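Local structure of C alpha-dehydrogenase (Sphingobium sp. SYK-6, 4YAG) at residues A8-G13 against L32-I37; D95-F100 against S153-Y158; G189-R194 against N227-T232. The protein binds NADH and, as a C alpha-dehydrogenase of the short-chain dehydrogenase/reductase family, probably oxidises an alcohol in the lignin beta-aryl ether cleavage pathway. One frame throughout, in Å; residues are numbered along the deposited sequence.

All three contacts touch one NADH molecule, yet no two share a residue. Contact 1 is the core one: every touching residue is buried, and it pairs two neighbouring strands of the parallel sheet by backbone bonds and apolar side chains, with a single carboxylate reaching the cofactor. Contact 2, partly buried, joins a loop to the start of helix 156-177 and relies on one direct backbone bond, ring packing and several waters; its centre lies about 26 Å from that of contact 1. Contact 3 lies at the surface, where a loop meets the segment leading into helix 231-244, and it alone has a salt bridge between its segments.

Contact 1 of 3, residues A8-G13 against L32-I37; sequences AFITGG and LVLADI. With NAI (1,4-dihydronicotinamide adenine dinucleotide), chain C.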
loop_
_atom_site.group_PDB
_atom_site.type_symbol
_atom_site.label_atom_id
_atom_site.label_comp_id
_atom_site.label_asym_id
_atom_site.label_seq_id
_atom_site.Cartn_x
_atom_site.Cartn_y
_atom_site.Cartn_z
ATOM N N ALA A 8 11.497 21.527 -11.807
ATOM C CA ALA A 8 10.826 20.671 -10.830
ATOM C C ALA A 8 9.343 20.603 -11.159
ATOM O O ALA A 8 8.690 21.641 -11.321
ATOM C CB ALA A 8 11.033 21.206 -9.416
ATOM N N PHE A 9 8.816 19.386 -11.270
ATOM C CA PHE A 9 7.403 19.141 -11.469
ATOM C C PHE A 9 6.835 18.719 -10.125
ATOM O O PHE A 9 7.264 17.691 -9.557
ATOM C CB PHE A 9 7.230 18.032 -12.500
ATOM C CG PHE A 9 5.786 17.699 -12.815
ATOM C CD1 PHE A 9 5.121 16.715 -12.131
ATOM C CD2 PHE A 9 5.114 18.373 -13.799
ATOM C CE1 PHE A 9 3.806 16.408 -12.429
ATOM C CE2 PHE A 9 3.789 18.085 -14.100
ATOM C CZ PHE A 9 3.139 17.102 -13.427
ATOM N N ILE A 10 5.892 19.503 -9.605
ATOM C CA ILE A 10 5.390 19.322 -8.249
ATOM C C ILE A 10 3.890 19.107 -8.247
ATOM O O ILE A 10 3.109 20.017 -8.535
ATOM C CB ILE A 10 5.714 20.542 -7.359
ATOM C CG1 ILE A 10 7.191 20.937 -7.513
ATOM C CG2 ILE A 10 5.349 20.283 -5.903
ATOM C CD1 ILE A 10 7.555 22.173 -6.746
ATOM N N THR A 11 3.467 17.895 -7.905
ATOM C CA THR A 11 2.038 17.657 -7.764
ATOM C C THR A 11 1.561 18.173 -6.413
ATOM O O THR A 11 2.279 18.149 -5.421
ATOM C CB THR A 11 1.665 16.200 -7.927
ATOM O OG1 THR A 11 2.103 15.478 -6.769
ATOM C CG2 THR A 11 2.257 15.627 -9.201
ATOM N N GLY A 12 0.351 18.719 -6.396
ATOM C CA GLY A 12 -0.137 19.463 -5.246
ATOM C C GLY A 12 0.735 20.680 -4.964
ATOM O O GLY A 12 0.823 21.144 -3.827
ATOM N N GLY A 13 1.358 21.221 -6.013
ATOM C CA GLY A 13 2.312 22.297 -5.871
ATOM C C GLY A 13 1.721 23.666 -5.573
ATOM O O GLY A 13 2.458 24.618 -5.312
ATOM N N LEU A 32 9.711 25.926 -12.189
ATOM C CA LEU A 32 8.643 25.110 -11.617
ATOM C C LEU A 32 7.511 24.802 -12.579
ATOM O O LEU A 32 7.079 25.660 -13.344
ATOM C CB LEU A 32 8.014 25.817 -10.421
ATOM C CG LEU A 32 8.946 26.269 -9.303
ATOM C CD1 LEU A 32 8.137 27.085 -8.305
ATOM C CD2 LEU A 32 9.624 25.079 -8.663
ATOM N N VAL A 33 6.990 23.580 -12.467
ATOM C CA VAL A 33 5.692 23.243 -13.005
ATOM C C VAL A 33 4.860 22.760 -11.834
ATOM O O VAL A 33 5.219 21.764 -11.174
ATOM C CB VAL A 33 5.777 22.154 -14.085
ATOM C CG1 VAL A 33 4.396 21.727 -14.543
ATOM C CG2 VAL A 33 6.586 22.643 -15.234
ATOM N N LEU A 34 3.788 23.488 -11.547
ATOM C CA LEU A 34 2.876 23.133 -10.464
ATOM C C LEU A 34 1.658 22.446 -11.071
ATOM O O LEU A 34 0.971 23.007 -11.919
ATOM C CB LEU A 34 2.450 24.372 -9.679
ATOM C CG LEU A 34 3.580 25.285 -9.223
ATOM C CD1 LEU A 34 3.025 26.462 -8.455
ATOM C CD2 LEU A 34 4.603 24.556 -8.392
ATOM N N ALA A 35 1.408 21.210 -10.641
ATOM C CA ALA A 35 0.313 20.410 -11.144
ATOM C C ALA A 35 -0.668 20.195 -9.988
ATOM O O ALA A 35 -0.290 19.784 -8.902
ATOM C CB ALA A 35 0.818 19.070 -11.681
ATOM N N ASP A 36 -1.928 20.501 -10.218
ATOM C CA ASP A 36 -2.912 20.494 -9.128
ATOM C C ASP A 36 -4.302 20.324 -9.707
ATOM O O ASP A 36 -4.600 20.800 -10.816
ATOM C CB ASP A 36 -2.802 21.816 -8.361
ATOM C CG ASP A 36 -3.278 21.726 -6.926
ATOM O OD1 ASP A 36 -4.506 21.616 -6.714
ATOM O OD2 ASP A 36 -2.410 21.788 -6.013
ATOM N N ILE A 37 -5.190 19.727 -8.928
ATOM C CA ILE A 37 -6.549 19.504 -9.376
ATOM C C ILE A 37 -7.440 20.740 -9.145
ATOM O O ILE A 37 -8.527 20.841 -9.705
ATOM C CB ILE A 37 -7.143 18.234 -8.671
ATOM C CG1 ILE A 37 -8.315 17.662 -9.469
ATOM C CG2 ILE A 37 -7.553 18.545 -7.248
ATOM C CD1 ILE A 37 -8.769 16.314 -8.935
HETATM P PA NAI C . -2.970 20.735 0.680
HETATM O O1A NAI C . -4.395 20.330 0.425
HETATM O O2A NAI C . -2.739 22.136 1.209
HETATM O O5B NAI C . -2.109 20.544 -0.622
HETATM C C5B NAI C . -2.358 19.454 -1.463
HETATM C C4B NAI C . -2.645 19.954 -2.822
HETATM O O4B NAI C . -2.752 18.740 -3.634
HETATM C C3B NAI C . -3.873 20.733 -2.990
HETATM O O3B NAI C . -3.638 21.989 -3.660
HETATM C C2B NAI C . -4.766 19.861 -3.726
HETATM O O2B NAI C . -5.709 20.556 -4.555
HETATM C C1B NAI C . -3.886 18.967 -4.478
HETATM N N9A NAI C . -4.502 17.721 -4.852
HETATM C C8A NAI C . -5.331 16.915 -4.101
HETATM N N7A NAI C . -5.741 15.866 -4.828
HETATM C C5A NAI C . -5.178 15.949 -6.075
HETATM C C6A NAI C . -5.216 15.190 -7.246
HETATM N N6A NAI C . -6.041 14.059 -7.315
HETATM N N1A NAI C . -4.506 15.581 -8.335
HETATM C C2A NAI C . -3.757 16.708 -8.291
HETATM N N3A NAI C . -3.688 17.476 -7.194
HETATM C C4A NAI C . -4.384 17.129 -6.088
HETATM O O3 NAI C . -2.467 19.678 1.750
HETATM P PN NAI C . -0.981 19.236 2.188
HETATM O O1N NAI C . 0.086 20.229 1.744
HETATM O O2N NAI C . -1.066 19.051 3.683
HETATM O O5D NAI C . -0.782 17.829 1.436
HETATM C C5D NAI C . 0.435 17.488 0.767
HETATM C C4D NAI C . 0.837 16.106 1.130
HETATM O O4D NAI C . 1.312 16.117 2.526
HETATM C C3D NAI C . -0.243 15.116 1.066
HETATM O O3D NAI C . 0.241 13.935 0.395
HETATM C C2D NAI C . -0.584 14.817 2.455
HETATM O O2D NAI C . -1.119 13.494 2.583
HETATM C C1D NAI C . 0.679 14.942 3.159
HETATM N N1N NAI C . 0.701 15.170 4.556
HETATM C C2N NAI C . 0.276 16.337 5.145
HETATM C C3N NAI C . 0.366 16.484 6.519
HETATM C C7N NAI C . -0.085 17.740 7.183
HETATM O O7N NAI C . -0.151 17.844 8.427
HETATM N N7N NAI C . -0.363 18.888 6.324
HETATM C C4N NAI C . 0.884 15.483 7.324
HETATM C C5N NAI C . 1.358 14.338 6.711
HETATM C C6N NAI C . 1.278 14.193 5.350
#
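Phe9 meets Val33 and Ala35 with the far part of its ring: CD2 lies 3.5 Å from Val33 CG1, and Phe9 CZ is equally close to Ala35 CB. Its chi1 of -179° sets CG anti to the backbone N, on the sheet face shared with Val33 and Ala35. On the other side of the sheet, Ile10 CD1 touches both Leu32 CD2 (4.0 Å) and Leu34 CD2. Between the two layers of side chains runs the parallel ladder, in which Ile10 N donates to Val33 O at 2.8 Å and Ile10 O accepts from Ala35 N at 3.0 Å.

Beyond Thr11 the chain turns at two glycines. A CB on Gly12 would collide with O4B of NADH, and one on Gly13 with Leu34 CD2. Asp36 turns its carboxylate to the two hydroxyls of the adenosine ribose, with OD1 2.7 Å from O2B and OD2 2.7 Å from O3B, each accepting from one hydroxyl; Arg38 N also donates to OD1. This is the first beta-alpha-beta unit of the Rossmann fold, its acidic residue ending the second strand. Helix 16-27 packs on Ile10 and Leu34, helix 68-82 on Phe9 and Val33, and strand 87-90 flanks strand 7-11, where Asn91 N donates to Thr11 OG1.

Contact 2 of 3, residues D95-F100 against S153-Y158; sequences DPSGPF and SFMAIY. With NAI (1,4-dihydronicotinamide adenine dinucleotide), chain C.
Phe154 carries its CG anti to the backbone N (chi1 -171°), which places CG beside the carbonyl carbon, and the ring beyond it lies against Gly98; Tyr158 takes the same setting (chi1 -169°), its CD1 meeting Pro96 CD at 3.6 Å. Gly98 CA sits over one face of the Phe154 ring, 3.7 Å from the centroid and 17° off the normal, the geometry of a CH-pi contact. Pro99 CD lies alongside the same ring, while Ser97 CB comes 3.2 Å from Phe154 O.

That carbonyl also receives the one direct hydrogen bond between the segments, from Gly98 N at 3.0 Å. The side chains of Pro96 and Ile157 slide past each other in opposite directions, CG of the proline 3.8 Å from Ile157 CG2. Within the loop, Asp95 OD1 accepts twice: Ser97 OG, at 2.8 Å, meets its syn lone pair, and Ser97 N closes an Asx turn from above the carboxylate plane. Water adds indirect links, one molecule donating to Ser97 OG and accepting from Tyr158 N. Phe100 turns its ring edge to Ser153 O and Ala156 CB, near the second subunit, whose Asp174 bonds Ser153 OG.

Tyr158 OH ends 2.8 Å from O2D of NADH, at the nicotinamide ribose. Together with Lys162, four residues on, it forms the Tyr-x-x-x-Lys signature of short-chain dehydrogenases, here at the start of helix 156-177.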
loop_
_atom_site.group_PDB
_atom_site.type_symbol
_atom_site.label_atom_id
_atom_site.label_comp_id
_atom_site.label_asym_id
_atom_site.label_seq_id
_atom_site.Cartn_x
_atom_site.Cartn_y
_atom_site.Cartn_z
ATOM N N ASP A 95 -7.146 13.568 2.487
ATOM C CA ASP A 95 -7.518 12.897 3.747
ATOM C C ASP A 95 -8.828 12.150 3.545
ATOM O O ASP A 95 -9.896 12.776 3.509
ATOM C CB ASP A 95 -7.715 13.960 4.836
ATOM C CG ASP A 95 -8.000 13.353 6.201
ATOM O OD1 ASP A 95 -8.124 12.123 6.259
ATOM O OD2 ASP A 95 -8.062 14.114 7.195
ATOM N N PRO A 96 -8.767 10.814 3.447
ATOM C CA PRO A 96 -9.916 9.934 3.219
ATOM C C PRO A 96 -10.449 9.318 4.528
ATOM O O PRO A 96 -11.106 8.283 4.505
ATOM C CB PRO A 96 -9.309 8.846 2.345
ATOM C CG PRO A 96 -7.949 8.689 2.898
ATOM C CD PRO A 96 -7.507 10.045 3.393
ATOM N N SER A 97 -10.154 9.953 5.645
ATOM C CA SER A 97 -10.467 9.393 6.960
ATOM C C SER A 97 -11.931 9.523 7.319
ATOM O O SER A 97 -12.658 10.388 6.806
ATOM C CB SER A 97 -9.605 10.052 8.033
ATOM O OG SER A 97 -8.220 9.803 7.789
ATOM N N GLY A 98 -12.362 8.662 8.235
ATOM C CA GLY A 98 -13.720 8.695 8.733
ATOM C C GLY A 98 -14.007 7.407 9.462
ATOM O O GLY A 98 -13.183 6.473 9.466
ATOM N N PRO A 99 -15.201 7.323 10.050
ATOM C CA PRO A 99 -15.554 6.119 10.806
ATOM C C PRO A 99 -15.423 4.875 9.923
ATOM O O PRO A 99 -15.965 4.822 8.819
ATOM C CB PRO A 99 -17.004 6.384 11.206
ATOM C CG PRO A 99 -17.115 7.872 11.229
ATOM C CD PRO A 99 -16.267 8.330 10.087
ATOM N N PHE A 100 -14.702 3.857 10.394
ATOM C CA PHE A 100 -14.296 2.778 9.499
ATOM C C PHE A 100 -15.501 2.037 8.924
ATOM O O PHE A 100 -15.500 1.638 7.768
ATOM C CB PHE A 100 -13.391 1.776 10.221
ATOM C CG PHE A 100 -12.891 0.668 9.334
ATOM C CD1 PHE A 100 -11.792 0.848 8.547
ATOM C CD2 PHE A 100 -13.542 -0.547 9.274
ATOM C CE1 PHE A 100 -11.330 -0.161 7.717
ATOM C CE2 PHE A 100 -13.094 -1.552 8.452
ATOM C CZ PHE A 100 -11.994 -1.365 7.670
ATOM N N SER A 153 -8.419 3.032 13.403
ATOM C CA SER A 153 -9.181 2.603 12.249
ATOM C C SER A 153 -9.798 3.766 11.459
ATOM O O SER A 153 -10.045 3.619 10.272
ATOM C CB SER A 153 -10.286 1.628 12.692
ATOM O OG SER A 153 -11.192 2.287 13.549
ATOM N N PHE A 154 -10.057 4.881 12.136
ATOM C CA PHE A 154 -10.577 6.114 11.512
ATOM C C PHE A 154 -9.623 6.560 10.412
ATOM O O PHE A 154 -10.026 7.239 9.472
ATOM C CB PHE A 154 -10.700 7.203 12.602
ATOM C CG PHE A 154 -11.400 8.461 12.184
ATOM C CD1 PHE A 154 -10.691 9.528 11.658
ATOM C CD2 PHE A 154 -12.768 8.617 12.408
ATOM C CE1 PHE A 154 -11.345 10.719 11.312
ATOM C CE2 PHE A 154 -13.422 9.806 12.068
ATOM C CZ PHE A 154 -12.701 10.847 11.514
ATOM N N MET A 155 -8.355 6.183 10.527
ATOM C CA MET A 155 -7.335 6.588 9.549
ATOM C C MET A 155 -6.819 5.419 8.714
ATOM O O MET A 155 -5.738 5.485 8.142
ATOM C CB MET A 155 -6.169 7.248 10.280
ATOM C CG MET A 155 -6.643 8.342 11.226
ATOM S SD MET A 155 -5.818 9.918 11.023
ATOM C CE MET A 155 -6.315 10.717 12.549
ATOM N N ALA A 156 -7.596 4.348 8.612
ATOM C CA ALA A 156 -7.104 3.146 7.944
ATOM C C ALA A 156 -6.694 3.376 6.496
ATOM O O ALA A 156 -5.650 2.896 6.059
ATOM C CB ALA A 156 -8.123 2.038 8.003
ATOM N N ILE A 157 -7.536 4.064 5.728
ATOM C CA ILE A 157 -7.270 4.206 4.295
ATOM C C ILE A 157 -6.015 5.064 4.068
ATOM O O ILE A 157 -5.165 4.764 3.214
ATOM C CB ILE A 157 -8.490 4.788 3.574
ATOM C CG1 ILE A 157 -9.697 3.866 3.750
ATOM C CG2 ILE A 157 -8.183 4.976 2.085
ATOM C CD1 ILE A 157 -11.001 4.425 3.209
ATOM N N TYR A 158 -5.909 6.131 4.851
ATOM C CA TYR A 158 -4.775 7.044 4.792
ATOM C C TYR A 158 -3.495 6.322 5.174
ATOM O O TYR A 158 -2.515 6.335 4.439
ATOM C CB TYR A 158 -4.994 8.196 5.764
ATOM C CG TYR A 158 -4.002 9.331 5.604
ATOM C CD1 TYR A 158 -4.092 10.202 4.529
ATOM C CD2 TYR A 158 -3.011 9.549 6.535
ATOM C CE1 TYR A 158 -3.209 11.270 4.391
ATOM C CE2 TYR A 158 -2.113 10.613 6.396
ATOM C CZ TYR A 158 -2.224 11.462 5.334
ATOM O OH TYR A 158 -1.334 12.515 5.216
HETATM P PA NAI C . -2.970 20.735 0.680
HETATM O O1A NAI C . -4.395 20.330 0.425
HETATM O O2A NAI C . -2.739 22.136 1.209
HETATM O O5B NAI C . -2.109 20.544 -0.622
HETATM C C5B NAI C . -2.358 19.454 -1.463
HETATM C C4B NAI C . -2.645 19.954 -2.822
HETATM O O4B NAI C . -2.752 18.740 -3.634
HETATM C C3B NAI C . -3.873 20.733 -2.990
HETATM O O3B NAI C . -3.638 21.989 -3.660
HETATM C C2B NAI C . -4.766 19.861 -3.726
HETATM O O2B NAI C . -5.709 20.556 -4.555
HETATM C C1B NAI C . -3.886 18.967 -4.478
HETATM N N9A NAI C . -4.502 17.721 -4.852
HETATM C C8A NAI C . -5.331 16.915 -4.101
HETATM N N7A NAI C . -5.741 15.866 -4.828
HETATM C C5A NAI C . -5.178 15.949 -6.075
HETATM C C6A NAI C . -5.216 15.190 -7.246
HETATM N N6A NAI C . -6.041 14.059 -7.315
HETATM N N1A NAI C . -4.506 15.581 -8.335
HETATM C C2A NAI C . -3.757 16.708 -8.291
HETATM N N3A NAI C . -3.688 17.476 -7.194
HETATM C C4A NAI C . -4.384 17.129 -6.088
HETATM O O3 NAI C . -2.467 19.678 1.750
HETATM P PN NAI C . -0.981 19.236 2.188
HETATM O O1N NAI C . 0.086 20.229 1.744
HETATM O O2N NAI C . -1.066 19.051 3.683
HETATM O O5D NAI C . -0.782 17.829 1.436
HETATM C C5D NAI C . 0.435 17.488 0.767
HETATM C C4D NAI C . 0.837 16.106 1.130
HETATM O O4D NAI C . 1.312 16.117 2.526
HETATM C C3D NAI C . -0.243 15.116 1.066
HETATM O O3D NAI C . 0.241 13.935 0.395
HETATM C C2D NAI C . -0.584 14.817 2.455
HETATM O O2D NAI C . -1.119 13.494 2.583
HETATM C C1D NAI C . 0.679 14.942 3.159
HETATM N N1N NAI C . 0.701 15.170 4.556
HETATM C C2N NAI C . 0.276 16.337 5.145
HETATM C C3N NAI C . 0.366 16.484 6.519
HETATM C C7N NAI C . -0.085 17.740 7.183
HETATM O O7N NAI C . -0.151 17.844 8.427
HETATM N N7N NAI C . -0.363 18.888 6.324
HETATM C C4N NAI C . 0.884 15.483 7.324
HETATM C C5N NAI C . 1.358 14.338 6.711
HETATM C C6N NAI C . 1.278 14.193 5.350
HETATM O O HOH W 1 -10.103 5.744 6.426
HETATM O O HOH W 2 -8.018 7.281 6.340
HETATM O O HOH W 3 -11.655 4.603 8.246
HETATM O O HOH W 4 -13.476 3.642 13.116
#

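Contact 3 of 3, residues G189-R194 against N227-T232; sequences GPIKSR and NWMEPT. With NAI (1,4-dihydronicotinamide adenine dinucleotide), chain C.
Pro190 and Met229 open the backbone bonding: Met229 N donates to Pro190 O at 3.1 Å, with an N-H...O angle of 173°. Met229 O then accepts from Lys192 N at 2.8 Å. The two bonds flank Ile191 and make a single beta bridge between it and Met229, so the loop after strand 181-187 is tied by main-chain atoms to the segment entering helix 231-244.

Apolar and ring contacts fill in around this bridge. Pro190 CB stands over one face of Trp228, 3.6 Å from the centroid of the five-membered ring and 16° off its normal, a CH-pi contact. Ile191 and Met229 lie side by side, Ile191 CD1 being 3.7 Å from Met229 CB, and Ile191 CG2 also touches Pro231 CD.

One ionic pair joins the segments. Lys192, extended beyond CG, runs past Trp228 CB and O, and its NZ reaches Glu230 OE2 at 2.9 Å, meeting the oxygen from 36° out of the carboxylate plane. An alanine here would probably leave the Glu230 carboxylate without its charged mate and open a gap beside Trp228, although the backbone bridge itself would not be removed.

Cofactor bonds come from the same loop. Ile191 holds the nicotinamide amide by two backbone bonds: its N donates to O7N at 3.0 Å, and Ile191 O accepts from N7N at the same length. Ser193 OG donates to the phosphate oxygen O2N at 2.7 Å, and Arg194 N to O2A; Glu44 forms a salt bridge with Arg194. Such a loop, following strand 181-187 and opening with the Gly189-Pro190 pair, is a characteristic cofactor-binding element of short-chain dehydrogenases, gripping the nicotinamide and pyrophosphate at the C-terminal ends of the parallel strands.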
loop_
_atom_site.group_PDB
_atom_site.type_symbol
_atom_site.label_atom_id
_atom_site.label_comp_id
_atom_site.label_asym_id
_atom_site.label_seq_id
_atom_site.Cartn_x
_atom_site.Cartn_y
_atom_site.Cartn_z
ATOM N N GLY A 189 4.846 15.328 10.057
ATOM C CA GLY A 189 3.883 15.536 11.115
ATOM C C GLY A 189 2.991 16.704 10.725
ATOM O O GLY A 189 2.827 16.989 9.550
ATOM N N PRO A 190 2.409 17.383 11.707
ATOM C CA PRO A 190 1.432 18.448 11.394
ATOM C C PRO A 190 2.032 19.699 10.752
ATOM O O PRO A 190 2.828 20.401 11.379
ATOM C CB PRO A 190 0.821 18.773 12.754
ATOM C CG PRO A 190 1.210 17.655 13.661
ATOM C CD PRO A 190 2.504 17.112 13.150
ATOM N N ILE A 191 1.646 19.952 9.499
ATOM C CA ILE A 191 2.089 21.117 8.740
ATOM C C ILE A 191 0.867 21.952 8.380
ATOM O O ILE A 191 -0.174 21.411 7.990
ATOM C CB ILE A 191 2.784 20.714 7.427
ATOM C CG1 ILE A 191 3.753 19.535 7.629
ATOM C CG2 ILE A 191 3.473 21.923 6.769
ATOM C CD1 ILE A 191 4.845 19.806 8.604
ATOM N N LYS A 192 0.998 23.267 8.500
ATOM C CA LYS A 192 -0.066 24.172 8.058
ATOM C C LYS A 192 -0.329 23.982 6.573
ATOM O O LYS A 192 0.574 24.083 5.756
ATOM C CB LYS A 192 0.311 25.631 8.301
ATOM C CG LYS A 192 0.470 26.012 9.746
ATOM C CD LYS A 192 0.761 27.506 9.877
ATOM C CE LYS A 192 1.018 27.907 11.319
ATOM N NZ LYS A 192 1.547 29.292 11.418
ATOM N N SER A 193 -1.576 23.717 6.220
ATOM C CA SER A 193 -1.933 23.456 4.836
ATOM C C SER A 193 -3.433 23.585 4.651
ATOM O O SER A 193 -4.140 24.004 5.566
ATOM C CB SER A 193 -1.474 22.071 4.403
ATOM O OG SER A 193 -2.378 21.067 4.867
ATOM N N ARG A 194 -3.916 23.197 3.476
ATOM C CA ARG A 194 -5.343 23.238 3.197
ATOM C C ARG A 194 -5.928 21.842 2.972
ATOM O O ARG A 194 -6.948 21.696 2.295
ATOM C CB ARG A 194 -5.621 24.153 2.002
ATOM C CG ARG A 194 -5.391 25.603 2.363
ATOM C CD ARG A 194 -5.809 26.576 1.263
ATOM N NE ARG A 194 -4.813 26.628 0.199
ATOM C CZ ARG A 194 -4.870 27.485 -0.821
ATOM N NH1 ARG A 194 -5.897 28.315 -0.916
ATOM N NH2 ARG A 194 -3.926 27.493 -1.751
ATOM N N ASN A 227 0.607 26.426 15.797
ATOM C CA ASN A 227 1.881 25.787 16.128
ATOM C C ASN A 227 2.261 24.658 15.177
ATOM O O ASN A 227 3.245 23.950 15.398
ATOM C CB ASN A 227 1.856 25.253 17.565
ATOM C CG ASN A 227 0.781 24.208 17.780
ATOM O OD1 ASN A 227 -0.143 24.093 16.992
ATOM N ND2 ASN A 227 0.893 23.448 18.862
ATOM N N TRP A 228 1.471 24.465 14.126
ATOM C CA TRP A 228 1.870 23.526 13.095
ATOM C C TRP A 228 3.003 24.167 12.313
ATOM O O TRP A 228 3.174 25.382 12.299
ATOM C CB TRP A 228 0.707 23.150 12.182
ATOM C CG TRP A 228 -0.351 22.354 12.868
ATOM C CD1 TRP A 228 -0.291 21.815 14.125
ATOM C CD2 TRP A 228 -1.642 22.016 12.349
ATOM N NE1 TRP A 228 -1.463 21.163 14.415
ATOM C CE2 TRP A 228 -2.311 21.275 13.343
ATOM C CE3 TRP A 228 -2.306 22.285 11.148
ATOM C CZ2 TRP A 228 -3.607 20.790 13.170
ATOM C CZ3 TRP A 228 -3.591 21.801 10.976
ATOM C CH2 TRP A 228 -4.230 21.065 11.982
ATOM N N MET A 229 3.785 23.326 11.654
ATOM C CA MET A 229 4.985 23.789 10.993
ATOM C C MET A 229 4.631 24.532 9.696
ATOM O O MET A 229 3.614 24.248 9.059
ATOM C CB MET A 229 5.893 22.584 10.733
ATOM C CG MET A 229 7.188 22.911 9.988
ATOM S SD MET A 229 8.239 21.458 9.857
ATOM C CE MET A 229 8.888 21.370 11.526
ATOM N N GLU A 230 5.472 25.478 9.311
ATOM C CA GLU A 230 5.278 26.203 8.066
ATOM C C GLU A 230 5.745 25.366 6.899
ATOM O O GLU A 230 6.794 24.734 6.974
ATOM C CB GLU A 230 6.097 27.481 8.086
ATOM C CG GLU A 230 5.575 28.539 9.024
ATOM C CD GLU A 230 4.248 29.107 8.559
ATOM O OE1 GLU A 230 3.910 28.960 7.357
ATOM O OE2 GLU A 230 3.539 29.687 9.400
ATOM N N PRO A 231 4.985 25.364 5.796
ATOM C CA PRO A 231 5.445 24.660 4.601
ATOM C C PRO A 231 6.852 25.050 4.133
ATOM O O PRO A 231 7.551 24.168 3.625
ATOM C CB PRO A 231 4.379 25.020 3.566
ATOM C CG PRO A 231 3.149 25.183 4.369
ATOM C CD PRO A 231 3.577 25.793 5.673
ATOM N N THR A 232 7.289 26.293 4.297
ATOM C CA THR A 232 8.626 26.647 3.796
ATOM C C THR A 232 9.732 25.955 4.613
ATOM O O THR A 232 10.812 25.682 4.085
ATOM C CB THR A 232 8.868 28.147 3.753
ATOM O OG1 THR A 232 8.516 28.728 5.008
ATOM C CG2 THR A 232 8.018 28.793 2.648
HETATM P PA NAI C . -2.970 20.735 0.680
HETATM O O1A NAI C . -4.395 20.330 0.425
HETATM O O2A NAI C . -2.739 22.136 1.209
HETATM O O5B NAI C . -2.109 20.544 -0.622
HETATM C C5B NAI C . -2.358 19.454 -1.463
HETATM C C4B NAI C . -2.645 19.954 -2.822
HETATM O O4B NAI C . -2.752 18.740 -3.634
HETATM C C3B NAI C . -3.873 20.733 -2.990
HETATM O O3B NAI C . -3.638 21.989 -3.660
HETATM C C2B NAI C . -4.766 19.861 -3.726
HETATM O O2B NAI C . -5.709 20.556 -4.555
HETATM C C1B NAI C . -3.886 18.967 -4.478
HETATM N N9A NAI C . -4.502 17.721 -4.852
HETATM C C8A NAI C . -5.331 16.915 -4.101
HETATM N N7A NAI C . -5.741 15.866 -4.828
HETATM C C5A NAI C . -5.178 15.949 -6.075
HETATM C C6A NAI C . -5.216 15.190 -7.246
HETATM N N6A NAI C . -6.041 14.059 -7.315
HETATM N N1A NAI C . -4.506 15.581 -8.335
HETATM C C2A NAI C . -3.757 16.708 -8.291
HETATM N N3A NAI C . -3.688 17.476 -7.194
HETATM C C4A NAI C . -4.384 17.129 -6.088
HETATM O O3 NAI C . -2.467 19.678 1.750
HETATM P PN NAI C . -0.981 19.236 2.188
HETATM O O1N NAI C . 0.086 20.229 1.744
HETATM O O2N NAI C . -1.066 19.051 3.683
HETATM O O5D NAI C . -0.782 17.829 1.436
HETATM C C5D NAI C . 0.435 17.488 0.767
HETATM C C4D NAI C . 0.837 16.106 1.130
HETATM O O4D NAI C . 1.312 16.117 2.526
HETATM C C3D NAI C . -0.243 15.116 1.066
HETATM O O3D NAI C . 0.241 13.935 0.395
HETATM C C2D NAI C . -0.584 14.817 2.455
HETATM O O2D NAI C . -1.119 13.494 2.583
HETATM C C1D NAI C . 0.679 14.942 3.159
HETATM N N1N NAI C . 0.701 15.170 4.556
HETATM C C2N NAI C . 0.276 16.337 5.145
HETATM C C3N NAI C . 0.366 16.484 6.519
HETATM C C7N NAI C . -0.085 17.740 7.183
HETATM O O7N NAI C . -0.151 17.844 8.427
HETATM N N7N NAI C . -0.363 18.888 6.324
HETATM C C4N NAI C . 0.884 15.483 7.324
HETATM C C5N NAI C . 1.358 14.338 6.711
HETATM C C6N NAI C . 1.278 14.193 5.350
HETATM O O HOH W 5 4.166 21.508 14.363
#